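Local coordinates for DNA ligase (Alteromonas mediterranea, PDB 6GDR), which probably seals nicks in duplex DNA in an ATP-dependent reaction, as a minimal Lig E ligase that pairs a nucleotidyltransferase domain with an OB-like domain, at residues 28-33 with 141-146; 63-68 with 128-133; 151-154 with 160-163; 165-170 with 176-181. All coordinates share one frame; numbering follows the deposited sequence.

Contact 1: 28-33 with 141-146; sequences EYWVSE and SFDSRL. With AMP (adenosine monophosphate), chain G.
Trp30 NE1 donates a hydrogen bond to Asp143 OD1, 3.0 Å away and somewhat bent, with an N-H...O angle of 149°. The carboxylate oxygen is met from above its own plane and lies a little off the indole plane, at the pyrrole edge. Trp30 CG lies beside the backbone N, anti to the carbonyl carbon (chi1 -82°), which sends the indole toward the helix. Leu146 CD2 then sits over one face of the five-membered ring, 3.9 Å from its centroid, a CH-pi contact. Phe142 meets the same indole obliquely, its CD2 3.8 Å from Trp30 CD1. In this nucleotidyltransferase domain the indole thus bridges strand 29-34 to the N-terminal end of helix 142-154, whose N-cap, Ser141, accepts a weak bond from Ser144 N. An alanine at Trp30 would remove the indole, and Asp143 would probably lose this N-H partner while a gap opened beside Leu146 and Phe142. Lys195 adds a cation-pi contact to Trp30. Farther along the strand, Glu33 O stands 2.9 Å from N6 of the bound AMP.

Contact 2: 63-68 with 128-133; sequences ANWPKA and VRFMAF. Unlike the reference sequence in segment 128-133: Val128 (reference Ile). With AMP (adenosine monophosphate), chain G.
Trp65 lays the outer end of its six-membered ring across Phe130. Its CH2 comes to 3.3 Å from Phe130 CB and 3.5 Å from Phe130 CG, while CZ3 stands over one face of the phenyl ring, toward the rim and 3.9 Å above the plane. The two rings are inclined by 42°, with centroids 4.9 Å apart, so the pair is an oblique overlap. Phe130 turns its CG anti to the backbone N (chi1 178°), which carries the phenyl off the strand to meet the indole. An alanine in place of Phe130 would keep the CB but take away the ring, and the Trp65 indole would probably lose its ring partner and be left with a gap beside CZ3 and CH2. The contact is buried and apolar; the polar N-H of the tryptophan, NE1, is used elsewhere, in a hydrogen bond to Thr160 OG1. Three residues on from Phe130, the Phe133 ring faces the bound AMP: adenine N3 stands 4.0 Å above its centre, and Phe133 CZ lies 3.4 Å from the ribose O2'. Strand 129-134 runs between strands 70-75 and 161-163 in the mixed sheet, and the loop of residues 63-68, which links helix 59-62 to strand 70-75, brings Trp65 in against it, with Leu47 of strand 47-48 touching both side chains.

Contact 3: 151-154 with 160-163; sequences NLKE and TFAV
Lys153 and Leu152, in the last turn of helix 142-154, rest on Phe161 and Val163 of strand 161-163, inside a beta-alpha-beta unit whose two parallel strands, 129-134 and 161-163, are neighbours in the sheet. The contact is van der Waals packing, mostly carbon on carbon. The Phe161 ring comes obliquely against the helix backbone, CE2 lying 4.0 Å from Lys153 CA and 4.3 Å from Leu152 C; Leu152 CB stands a little farther from the same ring atom, at 4.4 Å. Beside it Val163 reaches with CG2 to 4.0 Å from Lys153 CB, and the two strand residues both meet that CB from the strand side. Phe161 has CG anti to the backbone N (chi1 -175°), a torsion that swings its ring off the strand toward the helix. The lysine side chain bends at chi2 and again at chi4, and these bends carry it past Phe161 O. In the next shell, Trp65 meets Phe161 edge-to-face and Pro66 touches both Phe161 and Leu152, while Ile70 of strand 70-75 touches the same two residues. The strand itself is held in the sheet by backbone bonds between Thr160 and Phe130, and between Ala162 and both Phe130 and Ala132. Lys153 CG lies 3.9 Å from Phe161 O, and the ammonium nitrogen NZ stays 4.1 Å from that oxygen.

Contact 4: 165-170 with 176-181; sequences SQFTLS and EEKLEQ
Apolar contact comes first, and Lys178 supplies one side of all of it. Leu169 CD1 touches the base of the lysine side chain at CB, 4.1 Å away, the two side chains crossing at about a right angle. Near the far end of the lysine side chain, Phe167 CZ approaches CE of Lys178 to 4.0 Å. The phenyl reaches that point because CG lies between the backbone N and the carbonyl carbon (chi1 54°); Leu169 CG sits in the plane of the ring, at its edge. Electrostatics adds little: Lys178 NZ is 5.6 Å from the Phe167 centroid, a long cation-pi approach and at most a weak attraction. A side-chain hydrogen bond within the helix runs from Lys178 NZ to Gln181 OE1 (2.8 Å), the donor tilted 33° from the carbonyl plane, which probably helps fix the position of the ammonium group. Segment 165-170, between strand 161-163 and helix 172-184, thus packs on that helix at the surface of the nucleotidyltransferase domain that holds the AMP.

How the contacts relate
Contact 2 is the buried one, two aromatic side chains meeting with no polar help, whereas contacts 1 and 3 are partly buried and contact 4 lies at the surface. Contacts 1 and 3 use opposite ends of helix 142-154: the N-terminal end takes an indole through a hydrogen bond, the last turn rests on a strand by van der Waals packing. Contacts 2 and 3 are close, joined by probable backbone hydrogen bonds, Phe130 N to Thr160 O and Ala162 N to Phe130 O. Contact 4 leans on a lysine side chain and joins contact 1 through a probable backbone bond from Val31 N to Phe167 O. Both contact 1 and contact 2 carry residues that touch the AMP.

Contact 1: 28-33 with 141-146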
loop_
_atom_site.group_PDB
_atom_site.type_symbol
_atom_site.label_atom_id
_atom_site.label_comp_id
_atom_site.label_asym_id
_atom_site.label_seq_id
_atom_site.Cartn_x
_atom_site.Cartn_y
_atom_site.Cartn_z
ATOM N N GLU D 28 10.880 8.652 -17.670
ATOM C CA GLU D 28 11.013 9.820 -16.809
ATOM C C GLU D 28 10.733 9.510 -15.342
ATOM O O GLU D 28 10.670 10.438 -14.528
ATOM C CB GLU D 28 10.069 10.929 -17.283
ATOM C CG GLU D 28 10.166 11.244 -18.767
ATOM C CD GLU D 28 9.182 12.313 -19.200
ATOM O OE1 GLU D 28 8.571 12.953 -18.319
ATOM O OE2 GLU D 28 9.016 12.509 -20.422
ATOM N N TYR D 29 10.569 8.238 -14.987
ATOM C CA TYR D 29 10.195 7.841 -13.639
ATOM C C TYR D 29 11.241 6.913 -13.040
ATOM O O TYR D 29 11.850 6.098 -13.739
ATOM C CB TYR D 29 8.840 7.123 -13.624
ATOM C CG TYR D 29 7.663 7.987 -14.002
ATOM C CD1 TYR D 29 7.368 8.253 -15.332
ATOM C CD2 TYR D 29 6.834 8.526 -13.027
ATOM C CE1 TYR D 29 6.286 9.039 -15.681
ATOM C CE2 TYR D 29 5.752 9.311 -13.365
ATOM C CZ TYR D 29 5.480 9.565 -14.694
ATOM O OH TYR D 29 4.401 10.349 -15.034
ATOM N N TRP D 30 11.441 7.046 -11.731
ATOM C CA TRP D 30 12.119 6.016 -10.959
ATOM C C TRP D 30 11.108 4.940 -10.588
ATOM O O TRP D 30 10.049 5.241 -10.029
ATOM C CB TRP D 30 12.750 6.597 -9.694
ATOM C CG TRP D 30 14.081 7.254 -9.900
ATOM C CD1 TRP D 30 14.402 8.553 -9.634
ATOM C CD2 TRP D 30 15.274 6.643 -10.407
ATOM N NE1 TRP D 30 15.718 8.790 -9.946
ATOM C CE2 TRP D 30 16.276 7.633 -10.423
ATOM C CE3 TRP D 30 15.591 5.355 -10.851
ATOM C CZ2 TRP D 30 17.572 7.377 -10.865
ATOM C CZ3 TRP D 30 16.878 5.101 -11.289
ATOM C CH2 TRP D 30 17.852 6.107 -11.293
ATOM N N VAL D 31 11.426 3.692 -10.908
ATOM C CA VAL D 31 10.551 2.564 -10.613
ATOM C C VAL D 31 11.067 1.864 -9.365
ATOM O O VAL D 31 12.281 1.771 -9.145
ATOM C CB VAL D 31 10.475 1.585 -11.800
ATOM C CG1 VAL D 31 9.392 0.542 -11.558
ATOM C CG2 VAL D 31 10.218 2.337 -13.098
ATOM N N SER D 32 10.142 1.376 -8.545
ATOM C CA SER D 32 10.497 0.621 -7.354
ATOM C C SER D 32 9.332 -0.289 -6.998
ATOM O O SER D 32 8.179 0.001 -7.327
ATOM C CB SER D 32 10.834 1.543 -6.177
ATOM O OG SER D 32 9.722 2.344 -5.822
ATOM N N GLU D 33 9.649 -1.390 -6.325
ATOM C CA GLU D 33 8.632 -2.343 -5.906
ATOM C C GLU D 33 7.861 -1.786 -4.718
ATOM O O GLU D 33 8.458 -1.310 -3.748
ATOM C CB GLU D 33 9.278 -3.679 -5.538
ATOM C CG GLU D 33 8.305 -4.719 -4.997
ATOM C CD GLU D 33 8.968 -6.061 -4.751
ATOM O OE1 GLU D 33 9.965 -6.370 -5.436
ATOM O OE2 GLU D 33 8.494 -6.807 -3.868
ATOM N N SER D 141 13.925 18.280 -6.671
ATOM C CA SER D 141 13.457 17.130 -7.431
ATOM C C SER D 141 13.644 15.839 -6.643
ATOM O O SER D 141 14.533 15.723 -5.795
ATOM C CB SER D 141 14.203 17.030 -8.761
ATOM O OG SER D 141 15.555 16.653 -8.555
ATOM N N PHE D 142 12.793 14.854 -6.942
ATOM C CA PHE D 142 12.916 13.550 -6.301
ATOM C C PHE D 142 14.275 12.922 -6.573
ATOM O O PHE D 142 14.804 12.196 -5.723
ATOM C CB PHE D 142 11.801 12.621 -6.778
ATOM C CG PHE D 142 11.889 11.230 -6.217
ATOM C CD1 PHE D 142 11.663 10.997 -4.871
ATOM C CD2 PHE D 142 12.196 10.157 -7.035
ATOM C CE1 PHE D 142 11.742 9.721 -4.353
ATOM C CE2 PHE D 142 12.276 8.876 -6.521
ATOM C CZ PHE D 142 12.049 8.659 -5.178
ATOM N N ASP D 143 14.853 13.183 -7.748
ATOM C CA ASP D 143 16.198 12.694 -8.029
ATOM C C ASP D 143 17.182 13.188 -6.977
ATOM O O ASP D 143 18.043 12.432 -6.515
ATOM C CB ASP D 143 16.636 13.141 -9.424
ATOM C CG ASP D 143 17.671 12.217 -10.034
ATOM O OD1 ASP D 143 17.276 11.237 -10.698
ATOM O OD2 ASP D 143 18.881 12.468 -9.845
ATOM N N SER D 144 17.058 14.456 -6.576
ATOM C CA SER D 144 17.932 14.999 -5.542
ATOM C C SER D 144 17.620 14.390 -4.181
ATOM O O SER D 144 18.534 14.066 -3.415
ATOM C CB SER D 144 17.797 16.520 -5.490
ATOM O OG SER D 144 18.475 17.054 -4.366
ATOM N N ARG D 145 16.332 14.229 -3.862
ATOM C CA ARG D 145 15.958 13.642 -2.579
ATOM C C ARG D 145 16.437 12.199 -2.479
ATOM O O ARG D 145 16.933 11.772 -1.430
ATOM C CB ARG D 145 14.443 13.727 -2.388
ATOM C CG ARG D 145 13.880 15.124 -2.612
ATOM C CD ARG D 145 12.491 15.283 -2.017
ATOM N NE ARG D 145 11.493 14.441 -2.674
ATOM C CZ ARG D 145 10.815 14.779 -3.770
ATOM N NH1 ARG D 145 11.023 15.949 -4.358
ATOM N NH2 ARG D 145 9.927 13.939 -4.283
ATOM N N LEU D 146 16.301 11.433 -3.563
ATOM C CA LEU D 146 16.845 10.079 -3.587
ATOM C C LEU D 146 18.343 10.096 -3.306
ATOM O O LEU D 146 18.842 9.320 -2.483
ATOM C CB LEU D 146 16.560 9.421 -4.938
ATOM C CG LEU D 146 17.173 8.035 -5.162
ATOM C CD1 LEU D 146 16.601 7.022 -4.183
ATOM C CD2 LEU D 146 16.957 7.578 -6.594
HETATM P P AMP G . -1.935 3.008 -1.108
HETATM O O1P AMP G . -1.074 1.791 -0.858
HETATM O O2P AMP G . -2.971 2.955 -2.206
HETATM O "O5'" AMP G . -0.958 4.254 -1.395
HETATM C "C5'" AMP G . 0.432 4.019 -1.599
HETATM C "C4'" AMP G . 1.118 3.747 -0.262
HETATM O "O4'" AMP G . 2.083 2.702 -0.413
HETATM C "C3'" AMP G . 1.840 4.947 0.328
HETATM O "O3'" AMP G . 1.156 5.395 1.503
HETATM C "C2'" AMP G . 3.239 4.463 0.656
HETATM O "O2'" AMP G . 3.576 4.727 2.019
HETATM C "C1'" AMP G . 3.225 2.959 0.409
HETATM N N9 AMP G . 4.435 2.387 -0.246
HETATM C C8 AMP G . 4.849 1.125 -0.019
HETATM N N7 AMP G . 5.968 0.841 -0.732
HETATM C C5 AMP G . 6.288 1.940 -1.433
HETATM C C6 AMP G . 7.357 2.311 -2.385
HETATM N N6 AMP G . 8.313 1.419 -2.723
HETATM N N1 AMP G . 7.344 3.557 -2.902
HETATM C C2 AMP G . 6.392 4.450 -2.570
HETATM N N3 AMP G . 5.392 4.173 -1.711
HETATM C C4 AMP G . 5.282 2.962 -1.113
#

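Contact 2: 63-68 with 128-133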
loop_
_atom_site.group_PDB
_atom_site.type_symbol
_atom_site.label_atom_id
_atom_site.label_comp_id
_atom_site.label_asym_id
_atom_site.label_seq_id
_atom_site.Cartn_x
_atom_site.Cartn_y
_atom_site.Cartn_z
ATOM N N ALA D 63 18.352 4.093 16.807
ATOM C CA ALA D 63 19.624 4.627 17.269
ATOM C C ALA D 63 20.477 5.076 16.091
ATOM O O ALA D 63 20.664 4.333 15.124
ATOM C CB ALA D 63 20.368 3.577 18.092
ATOM N N ASN D 64 20.988 6.304 16.176
ATOM C CA ASN D 64 21.904 6.891 15.201
ATOM C C ASN D 64 21.237 7.209 13.870
ATOM O O ASN D 64 21.939 7.485 12.888
ATOM C CB ASN D 64 23.119 5.988 14.953
ATOM C CG ASN D 64 23.922 5.733 16.215
ATOM O OD1 ASN D 64 24.096 4.591 16.636
ATOM N ND2 ASN D 64 24.414 6.805 16.826
ATOM N N TRP D 65 19.905 7.188 13.800
ATOM C CA TRP D 65 19.231 7.589 12.578
ATOM C C TRP D 65 19.489 9.070 12.304
ATOM O O TRP D 65 19.823 9.831 13.215
ATOM C CB TRP D 65 17.727 7.331 12.681
ATOM C CG TRP D 65 17.330 5.904 12.446
ATOM C CD1 TRP D 65 18.127 4.801 12.541
ATOM C CD2 TRP D 65 16.032 5.429 12.067
ATOM N NE1 TRP D 65 17.405 3.669 12.249
ATOM C CE2 TRP D 65 16.116 4.028 11.954
ATOM C CE3 TRP D 65 14.807 6.054 11.813
ATOM C CZ2 TRP D 65 15.022 3.241 11.600
ATOM C CZ3 TRP D 65 13.724 5.272 11.461
ATOM C CH2 TRP D 65 13.837 3.881 11.357
ATOM N N PRO D 66 19.342 9.503 11.052
ATOM C CA PRO D 66 19.550 10.922 10.739
ATOM C C PRO D 66 18.596 11.817 11.516
ATOM O O PRO D 66 17.593 11.371 12.079
ATOM C CB PRO D 66 19.282 11.000 9.230
ATOM C CG PRO D 66 19.485 9.613 8.732
ATOM C CD PRO D 66 19.053 8.710 9.844
ATOM N N LYS D 67 18.926 13.106 11.539
ATOM C CA LYS D 67 18.106 14.116 12.208
ATOM C C LYS D 67 17.342 14.947 11.177
ATOM O O LYS D 67 17.440 16.173 11.116
ATOM C CB LYS D 67 18.981 15.001 13.093
ATOM C CG LYS D 67 19.672 14.263 14.237
ATOM C CD LYS D 67 18.687 13.692 15.254
ATOM C CE LYS D 67 17.880 14.785 15.941
ATOM N NZ LYS D 67 17.061 14.257 17.067
ATOM N N ALA D 68 16.564 14.246 10.355
ATOM C CA ALA D 68 15.773 14.873 9.309
ATOM C C ALA D 68 14.423 14.175 9.223
ATOM O O ALA D 68 14.178 13.163 9.884
ATOM C CB ALA D 68 16.493 14.822 7.955
ATOM N N VAL D 128 12.650 -6.210 11.299
ATOM C CA VAL D 128 11.925 -5.105 10.687
ATOM C C VAL D 128 12.935 -4.080 10.197
ATOM O O VAL D 128 13.995 -3.880 10.802
ATOM C CB VAL D 128 10.925 -4.469 11.676
ATOM C CG1 VAL D 128 10.251 -3.248 11.060
ATOM C CG2 VAL D 128 9.881 -5.491 12.099
ATOM N N ARG D 129 12.604 -3.423 9.087
ATOM C CA ARG D 129 13.459 -2.399 8.508
ATOM C C ARG D 129 12.611 -1.207 8.087
ATOM O O ARG D 129 11.411 -1.327 7.834
ATOM C CB ARG D 129 14.250 -2.935 7.306
ATOM C CG ARG D 129 15.278 -3.996 7.665
ATOM C CD ARG D 129 16.264 -4.212 6.531
ATOM N NE ARG D 129 15.625 -4.779 5.346
ATOM C CZ ARG D 129 16.193 -4.844 4.146
ATOM N NH1 ARG D 129 15.533 -5.379 3.128
ATOM N NH2 ARG D 129 17.418 -4.369 3.958
ATOM N N PHE D 130 13.260 -0.048 8.016
ATOM C CA PHE D 130 12.616 1.201 7.615
ATOM C C PHE D 130 13.043 1.491 6.181
ATOM O O PHE D 130 14.094 2.083 5.931
ATOM C CB PHE D 130 12.992 2.330 8.567
ATOM C CG PHE D 130 12.415 3.665 8.189
ATOM C CD1 PHE D 130 11.105 3.982 8.504
ATOM C CD2 PHE D 130 13.186 4.607 7.528
ATOM C CE1 PHE D 130 10.573 5.211 8.161
ATOM C CE2 PHE D 130 12.659 5.836 7.182
ATOM C CZ PHE D 130 11.352 6.139 7.500
ATOM N N MET D 131 12.215 1.063 5.231
ATOM C CA MET D 131 12.515 1.205 3.807
ATOM C C MET D 131 12.105 2.604 3.365
ATOM O O MET D 131 10.992 2.831 2.887
ATOM C CB MET D 131 11.796 0.129 3.002
ATOM C CG MET D 131 11.945 -1.280 3.567
ATOM S SD MET D 131 13.660 -1.821 3.708
ATOM C CE MET D 131 14.175 -1.804 1.993
ATOM N N ALA D 132 13.018 3.557 3.527
ATOM C CA ALA D 132 12.733 4.939 3.162
ATOM C C ALA D 132 12.563 5.072 1.654
ATOM O O ALA D 132 13.282 4.440 0.874
ATOM C CB ALA D 132 13.856 5.856 3.646
ATOM N N PHE D 133 11.602 5.904 1.242
ATOM C CA PHE D 133 11.325 6.114 -0.173
ATOM C C PHE D 133 11.193 7.573 -0.584
ATOM O O PHE D 133 11.100 7.840 -1.787
ATOM C CB PHE D 133 10.043 5.371 -0.589
ATOM C CG PHE D 133 8.852 5.664 0.280
ATOM C CD1 PHE D 133 8.113 6.821 0.102
ATOM C CD2 PHE D 133 8.460 4.772 1.264
ATOM C CE1 PHE D 133 7.012 7.089 0.897
ATOM C CE2 PHE D 133 7.361 5.033 2.060
ATOM C CZ PHE D 133 6.637 6.193 1.876
HETATM P P AMP G . -1.935 3.008 -1.108
HETATM O O1P AMP G . -1.074 1.791 -0.858
HETATM O O2P AMP G . -2.971 2.955 -2.206
HETATM O "O5'" AMP G . -0.958 4.254 -1.395
HETATM C "C5'" AMP G . 0.432 4.019 -1.599
HETATM C "C4'" AMP G . 1.118 3.747 -0.262
HETATM O "O4'" AMP G . 2.083 2.702 -0.413
HETATM C "C3'" AMP G . 1.840 4.947 0.328
HETATM O "O3'" AMP G . 1.156 5.395 1.503
HETATM C "C2'" AMP G . 3.239 4.463 0.656
HETATM O "O2'" AMP G . 3.576 4.727 2.019
HETATM C "C1'" AMP G . 3.225 2.959 0.409
HETATM N N9 AMP G . 4.435 2.387 -0.246
HETATM C C8 AMP G . 4.849 1.125 -0.019
HETATM N N7 AMP G . 5.968 0.841 -0.732
HETATM C C5 AMP G . 6.288 1.940 -1.433
HETATM C C6 AMP G . 7.357 2.311 -2.385
HETATM N N6 AMP G . 8.313 1.419 -2.723
HETATM N N1 AMP G . 7.344 3.557 -2.902
HETATM C C2 AMP G . 6.392 4.450 -2.570
HETATM N N3 AMP G . 5.392 4.173 -1.711
HETATM C C4 AMP G . 5.282 2.962 -1.113
#

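Contact 3: 151-154 with 160-163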
loop_
_atom_site.group_PDB
_atom_site.type_symbol
_atom_site.label_atom_id
_atom_site.label_comp_id
_atom_site.label_asym_id
_atom_site.label_seq_id
_atom_site.Cartn_x
_atom_site.Cartn_y
_atom_site.Cartn_z
ATOM N N ASN D 151 22.844 9.187 0.584
ATOM C CA ASN D 151 23.898 9.794 1.391
ATOM C C ASN D 151 23.661 9.547 2.875
ATOM O O ASN D 151 24.605 9.265 3.624
ATOM C CB ASN D 151 23.982 11.295 1.109
ATOM C CG ASN D 151 24.606 11.603 -0.237
ATOM O OD1 ASN D 151 25.347 10.792 -0.791
ATOM N ND2 ASN D 151 24.315 12.785 -0.766
ATOM N N LEU D 152 22.406 9.644 3.318
ATOM C CA LEU D 152 22.104 9.449 4.731
ATOM C C LEU D 152 22.299 8.001 5.158
ATOM O O LEU D 152 22.642 7.741 6.318
ATOM C CB LEU D 152 20.673 9.899 5.025
ATOM C CG LEU D 152 20.395 11.389 4.808
ATOM C CD1 LEU D 152 18.899 11.666 4.832
ATOM C CD2 LEU D 152 21.110 12.232 5.853
ATOM N N LYS D 153 22.091 7.046 4.249
ATOM C CA LYS D 153 22.278 5.644 4.603
ATOM C C LYS D 153 23.750 5.340 4.854
ATOM O O LYS D 153 24.107 4.759 5.886
ATOM C CB LYS D 153 21.718 4.741 3.503
ATOM C CG LYS D 153 21.594 3.275 3.909
ATOM C CD LYS D 153 22.849 2.468 3.584
ATOM C CE LYS D 153 22.970 1.241 4.476
ATOM N NZ LYS D 153 23.321 1.596 5.882
ATOM N N GLU D 154 24.620 5.724 3.917
ATOM C CA GLU D 154 26.049 5.481 4.088
ATOM C C GLU D 154 26.577 6.128 5.361
ATOM O O GLU D 154 27.528 5.622 5.966
ATOM C CB GLU D 154 26.817 5.995 2.871
ATOM C CG GLU D 154 26.604 5.168 1.612
ATOM C CD GLU D 154 27.235 5.796 0.384
ATOM O OE1 GLU D 154 27.713 6.947 0.479
ATOM O OE2 GLU D 154 27.254 5.139 -0.679
ATOM N N THR D 160 18.910 -0.978 10.337
ATOM C CA THR D 160 17.459 -0.858 10.253
ATOM C C THR D 160 17.049 0.251 9.293
ATOM O O THR D 160 15.968 0.187 8.697
ATOM C CB THR D 160 16.868 -0.592 11.637
ATOM O OG1 THR D 160 17.440 0.603 12.182
ATOM C CG2 THR D 160 17.144 -1.763 12.571
ATOM N N PHE D 161 17.890 1.269 9.137
ATOM C CA PHE D 161 17.637 2.337 8.180
ATOM C C PHE D 161 18.087 1.882 6.798
ATOM O O PHE D 161 19.280 1.638 6.578
ATOM C CB PHE D 161 18.369 3.609 8.600
ATOM C CG PHE D 161 18.068 4.799 7.734
ATOM C CD1 PHE D 161 17.072 5.693 8.086
ATOM C CD2 PHE D 161 18.785 5.024 6.569
ATOM C CE1 PHE D 161 16.793 6.790 7.292
ATOM C CE2 PHE D 161 18.510 6.118 5.772
ATOM C CZ PHE D 161 17.514 7.002 6.134
ATOM N N ALA D 162 17.139 1.757 5.874
ATOM C CA ALA D 162 17.413 1.312 4.516
ATOM C C ALA D 162 16.773 2.286 3.534
ATOM O O ALA D 162 16.118 3.257 3.925
ATOM C CB ALA D 162 16.900 -0.117 4.290
ATOM N N VAL D 163 16.970 2.020 2.246
ATOM C CA VAL D 163 16.439 2.860 1.178
ATOM C C VAL D 163 15.881 1.948 0.097
ATOM O O VAL D 163 16.568 1.030 -0.365
ATOM C CB VAL D 163 17.514 3.799 0.592
ATOM C CG1 VAL D 163 16.903 4.723 -0.456
ATOM C CG2 VAL D 163 18.178 4.608 1.697
#

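Contact 4: 165-170 with 176-181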
loop_
_atom_site.group_PDB
_atom_site.type_symbol
_atom_site.label_atom_id
_atom_site.label_comp_id
_atom_site.label_asym_id
_atom_site.label_seq_id
_atom_site.Cartn_x
_atom_site.Cartn_y
_atom_site.Cartn_z
ATOM N N SER D 165 15.085 0.292 -3.211
ATOM C CA SER D 165 15.857 0.236 -4.444
ATOM C C SER D 165 15.065 0.868 -5.581
ATOM O O SER D 165 13.885 0.563 -5.778
ATOM C CB SER D 165 16.209 -1.210 -4.785
ATOM O OG SER D 165 16.939 -1.817 -3.733
ATOM N N GLN D 166 15.720 1.751 -6.330
ATOM C CA GLN D 166 15.110 2.440 -7.457
ATOM C C GLN D 166 15.827 2.028 -8.733
ATOM O O GLN D 166 17.057 2.114 -8.813
ATOM C CB GLN D 166 15.181 3.959 -7.275
ATOM C CG GLN D 166 14.585 4.465 -5.967
ATOM C CD GLN D 166 13.073 4.536 -5.995
ATOM O OE1 GLN D 166 12.454 4.494 -7.059
ATOM N NE2 GLN D 166 12.467 4.650 -4.819
ATOM N N PHE D 167 15.060 1.576 -9.721
ATOM C CA PHE D 167 15.590 1.169 -11.014
ATOM C C PHE D 167 14.807 1.878 -12.115
ATOM O O PHE D 167 13.904 2.678 -11.850
ATOM C CB PHE D 167 15.528 -0.355 -11.180
ATOM C CG PHE D 167 14.161 -0.934 -10.957
ATOM C CD1 PHE D 167 13.288 -1.112 -12.015
ATOM C CD2 PHE D 167 13.751 -1.301 -9.686
ATOM C CE1 PHE D 167 12.030 -1.645 -11.810
ATOM C CE2 PHE D 167 12.496 -1.834 -9.476
ATOM C CZ PHE D 167 11.633 -2.006 -10.538
ATOM N N THR D 168 15.160 1.579 -13.363
ATOM C CA THR D 168 14.577 2.232 -14.527
ATOM C C THR D 168 13.985 1.195 -15.471
ATOM O O THR D 168 14.552 0.114 -15.660
ATOM C CB THR D 168 15.626 3.068 -15.273
ATOM O OG1 THR D 168 16.214 4.018 -14.375
ATOM C CG2 THR D 168 14.995 3.813 -16.443
ATOM N N LEU D 169 12.838 1.532 -16.054
ATOM C CA LEU D 169 12.209 0.765 -17.118
ATOM C C LEU D 169 12.008 1.674 -18.327
ATOM O O LEU D 169 12.087 2.902 -18.229
ATOM C CB LEU D 169 10.871 0.169 -16.653
ATOM C CG LEU D 169 10.935 -0.797 -15.465
ATOM C CD1 LEU D 169 9.536 -1.127 -14.977
ATOM C CD2 LEU D 169 11.678 -2.068 -15.844
ATOM N N SER D 170 11.740 1.061 -19.481
ATOM C CA SER D 170 11.618 1.804 -20.730
ATOM C C SER D 170 10.180 1.762 -21.241
ATOM O O SER D 170 9.392 2.667 -20.954
ATOM C CB SER D 170 12.583 1.244 -21.778
ATOM O OG SER D 170 12.305 -0.125 -22.025
ATOM N N GLU D 176 4.654 -3.830 -17.733
ATOM C CA GLU D 176 3.706 -4.922 -17.552
ATOM C C GLU D 176 4.423 -6.217 -17.190
ATOM O O GLU D 176 3.961 -6.971 -16.326
ATOM C CB GLU D 176 2.874 -5.107 -18.821
ATOM C CG GLU D 176 1.496 -5.701 -18.581
ATOM C CD GLU D 176 0.548 -4.726 -17.906
ATOM O OE1 GLU D 176 0.868 -3.519 -17.858
ATOM O OE2 GLU D 176 -0.517 -5.166 -17.424
ATOM N N GLU D 177 5.560 -6.487 -17.835
ATOM C CA GLU D 177 6.293 -7.720 -17.561
ATOM C C GLU D 177 6.916 -7.697 -16.171
ATOM O O GLU D 177 6.907 -8.712 -15.467
ATOM C CB GLU D 177 7.369 -7.940 -18.623
ATOM C CG GLU D 177 6.820 -8.234 -20.009
ATOM C CD GLU D 177 7.916 -8.470 -21.032
ATOM O OE1 GLU D 177 9.092 -8.180 -20.722
ATOM O OE2 GLU D 177 7.604 -8.948 -22.142
ATOM N N LYS D 178 7.469 -6.554 -15.761
ATOM C CA LYS D 178 8.040 -6.459 -14.421
ATOM C C LYS D 178 6.958 -6.608 -13.361
ATOM O O LYS D 178 7.161 -7.284 -12.345
ATOM C CB LYS D 178 8.777 -5.131 -14.250
ATOM C CG LYS D 178 9.499 -4.981 -12.913
ATOM C CD LYS D 178 10.648 -5.974 -12.775
ATOM C CE LYS D 178 11.264 -5.934 -11.388
ATOM N NZ LYS D 178 12.287 -7.004 -11.202
ATOM N N LEU D 179 5.800 -5.985 -13.579
ATOM C CA LEU D 179 4.687 -6.132 -12.648
ATOM C C LEU D 179 4.300 -7.598 -12.494
ATOM O O LEU D 179 4.135 -8.095 -11.374
ATOM C CB LEU D 179 3.499 -5.303 -13.133
ATOM C CG LEU D 179 2.217 -5.400 -12.307
ATOM C CD1 LEU D 179 2.453 -4.932 -10.876
ATOM C CD2 LEU D 179 1.118 -4.586 -12.967
ATOM N N GLU D 180 4.153 -8.307 -13.615
ATOM C CA GLU D 180 3.834 -9.731 -13.563
ATOM C C GLU D 180 4.880 -10.495 -12.761
ATOM O O GLU D 180 4.542 -11.293 -11.879
ATOM C CB GLU D 180 3.729 -10.296 -14.981
ATOM C CG GLU D 180 2.314 -10.647 -15.416
ATOM C CD GLU D 180 1.772 -11.873 -14.705
ATOM O OE1 GLU D 180 0.592 -11.852 -14.297
ATOM O OE2 GLU D 180 2.527 -12.855 -14.550
ATOM N N GLN D 181 6.160 -10.261 -13.054
ATOM C CA GLN D 181 7.226 -10.970 -12.353
ATOM C C GLN D 181 7.180 -10.685 -10.857
ATOM O O GLN D 181 7.243 -11.607 -10.034
ATOM C CB GLN D 181 8.584 -10.579 -12.941
ATOM C CG GLN D 181 9.777 -11.210 -12.237
ATOM C CD GLN D 181 10.346 -10.336 -11.133
ATOM O OE1 GLN D 181 10.400 -9.112 -11.258
ATOM N NE2 GLN D 181 10.777 -10.964 -10.044
#